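PDB 4MYK: formiminoglutamase from Trypanosoma cruzi, which catalyses the manganese-dependent hydrolysis of N-formimino-L-glutamate to L-glutamate and formamide. Local coordinates for residues 43-47 against 148-152. The protein carries 1 engineered substitution. Residue numbers count along the deposited sequence, not the author numbering.
With MN (manganese (II) ion), chain C.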
ATOM      1  N   CYS A  43      -6.624 -21.335   6.686  1.00 23.04           N
ATOM      2  CA  CYS A  43      -7.544 -20.206   6.811  1.00 26.50           C
ATOM      3  C   CYS A  43      -8.733 -20.256   5.837  1.00 25.54           C
ATOM      4  O   CYS A  43      -9.730 -19.549   6.028  1.00 26.97           O
ATOM      5  CB  CYS A  43      -6.790 -18.877   6.680  1.00 24.27           C
ATOM      6  SG  CYS A  43      -7.652 -17.503   7.434  1.00 26.15           S
ATOM      7  N   VAL A  44      -8.627 -21.086   4.799  1.00 26.47           N
ATOM      8  CA  VAL A  44      -9.781 -21.357   3.929  1.00 28.25           C
ATOM      9  C   VAL A  44     -10.963 -21.843   4.774  1.00 30.75           C
ATOM     10  O   VAL A  44     -12.126 -21.680   4.400  1.00 31.31           O
ATOM     11  CB  VAL A  44      -9.458 -22.394   2.817  1.00 26.60           C
ATOM     12  CG1 VAL A  44      -9.124 -23.749   3.415  1.00 22.98           C
ATOM     13  CG2 VAL A  44     -10.626 -22.516   1.852  1.00 27.94           C
ATOM     14  N   ARG A  45     -10.645 -22.432   5.922  1.00 31.82           N
ATOM     15  CA  ARG A  45     -11.647 -22.896   6.867  1.00 31.62           C
ATOM     16  C   ARG A  45     -12.359 -21.713   7.526  1.00 33.01           C
ATOM     17  O   ARG A  45     -13.589 -21.694   7.626  1.00 31.57           O
ATOM     18  CB  ARG A  45     -10.984 -23.781   7.924  1.00 28.94           C
ATOM     19  CG  ARG A  45     -11.313 -23.410   9.364  1.00 33.44           C
ATOM     20  CD  ARG A  45     -10.066 -23.470  10.251  1.00 39.58           C
ATOM     21  NE  ARG A  45     -10.307 -24.172  11.513  1.00 40.63           N
ATOM     22  CZ  ARG A  45      -9.353 -24.542  12.365  1.00 40.16           C
ATOM     23  NH1 ARG A  45      -8.079 -24.274  12.108  1.00 38.74           N
ATOM     24  NH2 ARG A  45      -9.675 -25.182  13.481  1.00 47.85           N
ATOM     25  N   ASN A  46     -11.574 -20.725   7.955  1.00 31.46           N
ATOM     26  CA  ASN A  46     -12.087 -19.554   8.660  1.00 32.57           C
ATOM     27  C   ASN A  46     -12.390 -18.402   7.708  1.00 33.98           C
ATOM     28  O   ASN A  46     -11.934 -17.276   7.915  1.00 39.48           O
ATOM     29  CB  ASN A  46     -11.091 -19.098   9.730  1.00 30.77           C
ATOM     30  CG  ASN A  46     -10.575 -20.252  10.568  1.00 40.87           C
ATOM     31  OD1 ASN A  46     -11.355 -20.967  11.201  1.00 43.69           O
ATOM     32  ND2 ASN A  46      -9.254 -20.451  10.568  1.00 35.45           N
ATOM     33  N   GLY A  47     -13.153 -18.691   6.659  1.00 32.45           N
ATOM     34  CA  GLY A  47     -13.596 -17.661   5.731  1.00 39.48           C
ATOM     35  C   GLY A  47     -12.799 -17.553   4.444  1.00 35.08           C
ATOM     36  O   GLY A  47     -13.353 -17.207   3.399  1.00 32.89           O
ATOM     37  N   HIS A 148      -3.766 -13.878  12.615  1.00 20.61           N
ATOM     38  CA  HIS A 148      -4.769 -14.705  13.264  1.00 23.53           C
ATOM     39  C   HIS A 148      -4.172 -15.424  14.471  1.00 23.63           C
ATOM     40  O   HIS A 148      -2.984 -15.757  14.511  1.00 21.09           O
ATOM     41  CB  HIS A 148      -5.377 -15.723  12.281  1.00 18.83           C
ATOM     42  CG  HIS A 148      -5.996 -15.099  11.068  1.00 20.48           C
ATOM     43  ND1 HIS A 148      -5.411 -15.153   9.824  1.00 17.98           N
ATOM     44  CD2 HIS A 148      -7.141 -14.393  10.914  1.00 23.81           C
ATOM     45  CE1 HIS A 148      -6.169 -14.511   8.952  1.00 18.09           C
ATOM     46  NE2 HIS A 148      -7.225 -14.036   9.589  1.00 21.54           N
ATOM     47  N   LEU A 149      -5.024 -15.629  15.464  1.00 28.09           N
ATOM     48  CA  LEU A 149      -4.703 -16.421  16.628  1.00 29.14           C
ATOM     49  C   LEU A 149      -5.874 -17.385  16.782  1.00 34.78           C
ATOM     50  O   LEU A 149      -6.845 -17.101  17.484  1.00 33.59           O
ATOM     51  CB  LEU A 149      -4.522 -15.499  17.838  1.00 30.21           C
ATOM     52  CG  LEU A 149      -4.842 -15.921  19.270  1.00 31.59           C
ATOM     53  CD1 LEU A 149      -4.505 -17.386  19.546  1.00 33.65           C
ATOM     54  CD2 LEU A 149      -4.118 -14.980  20.232  1.00 29.97           C
ATOM     55  N   ASP A 150      -5.782 -18.510  16.075  1.00 35.98           N
ATOM     56  CA  ASP A 150      -6.867 -19.486  15.979  1.00 34.74           C
ATOM     57  C   ASP A 150      -6.446 -20.810  16.605  1.00 35.93           C
ATOM     58  O   ASP A 150      -5.612 -21.538  16.058  1.00 33.94           O
ATOM     59  CB  ASP A 150      -7.261 -19.685  14.515  1.00 35.57           C
ATOM     60  CG  ASP A 150      -8.457 -20.592  14.351  1.00 36.37           C
ATOM     61  OD1 ASP A 150      -8.839 -21.266  15.327  1.00 35.94           O
ATOM     62  OD2 ASP A 150      -9.010 -20.638  13.236  1.00 36.50           O
ATOM     63  N   VAL A 151      -7.016 -21.127  17.759  1.00 37.68           N
ATOM     64  CA  VAL A 151      -6.515 -22.265  18.503  1.00 34.33           C
ATOM     65  C   VAL A 151      -7.631 -23.082  19.149  1.00 37.24           C
ATOM     66  O   VAL A 151      -7.515 -23.498  20.294  1.00 36.72           O
ATOM     67  CB  VAL A 151      -5.463 -21.813  19.547  1.00 34.40           C
ATOM     68  CG1 VAL A 151      -4.684 -22.995  20.062  1.00 35.44           C
ATOM     69  CG2 VAL A 151      -4.500 -20.814  18.922  1.00 36.22           C
ATOM     70  N   ARG A 152      -8.698 -23.333  18.390  1.00 40.77           N
ATOM     71  CA  ARG A 152      -9.889 -24.029  18.891  1.00 38.05           C
ATOM     72  C   ARG A 152      -9.691 -25.532  19.129  1.00 40.68           C
ATOM     73  O   ARG A 152     -10.326 -26.377  18.485  1.00 41.35           O
ATOM     74  CB  ARG A 152     -11.042 -23.808  17.920  1.00 39.59           C
ATOM     75  CG  ARG A 152     -10.655 -24.123  16.489  1.00 39.26           C
ATOM     76  CD  ARG A 152     -11.667 -23.560  15.513  1.00 46.45           C
ATOM     77  NE  ARG A 152     -11.478 -22.130  15.278  1.00 46.37           N
ATOM     78  CZ  ARG A 152     -12.400 -21.335  14.746  1.00 43.71           C
ATOM     79  NH1 ARG A 152     -13.584 -21.831  14.407  1.00 44.14           N
ATOM     80  NH2 ARG A 152     -12.145 -20.047  14.566  1.00 42.27           N
TER
HETATM   81 MN    MN C 401      -3.428 -16.108   9.244  1.00 19.09          MN
HETATM   82  O   HOH W   1      -4.612 -18.148   9.697  1.00 20.34           O
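At the rim of the binuclear manganese site of this arginase/deacetylase α/β fold, two active-site loops meet: residues 43-47, which follow strand 32-37, and residues 148-152, which follow strand 141-145. The strands deliver both loops to the C-terminal edge of the parallel sheet, where the metals lie. His148 ND1 binds one Mn at 2.3 Å, and water 1 lies 2.4 Å from that ion; Asp146, Asp236 and Asp238 supply further ligands. Cys43, oxidised in a disulfide with Cys250, sets its SG obliquely against the imidazole of His148, 4.1 Å from the ring centroid. Asp150 is a ligand of the other Mn in a structure of this protein but is not among the ligands here; its OD2 also lies 8.2 Å from the Mn held by His148. Its carboxylate belongs instead to an outer salt-bridge network. Within its own loop, Asp150 OD1 accepts a 2.8 Å hydrogen bond from Arg152 NE; OD2 lies 2.7 Å from Asn46 ND2 and over one face of the Arg45 guanidinium, a long ion pair (3.9 Å to NH1) with no N-H pointing at the oxygen. Asn46, at the centre of an inverse gamma turn, also sets OD1 over a face of the Arg152 guanidinium. The shared negative charge of Asp150 is consistent with the closeness of two like charges, Arg45 NH2 lying 4.0 Å from Arg152 NE.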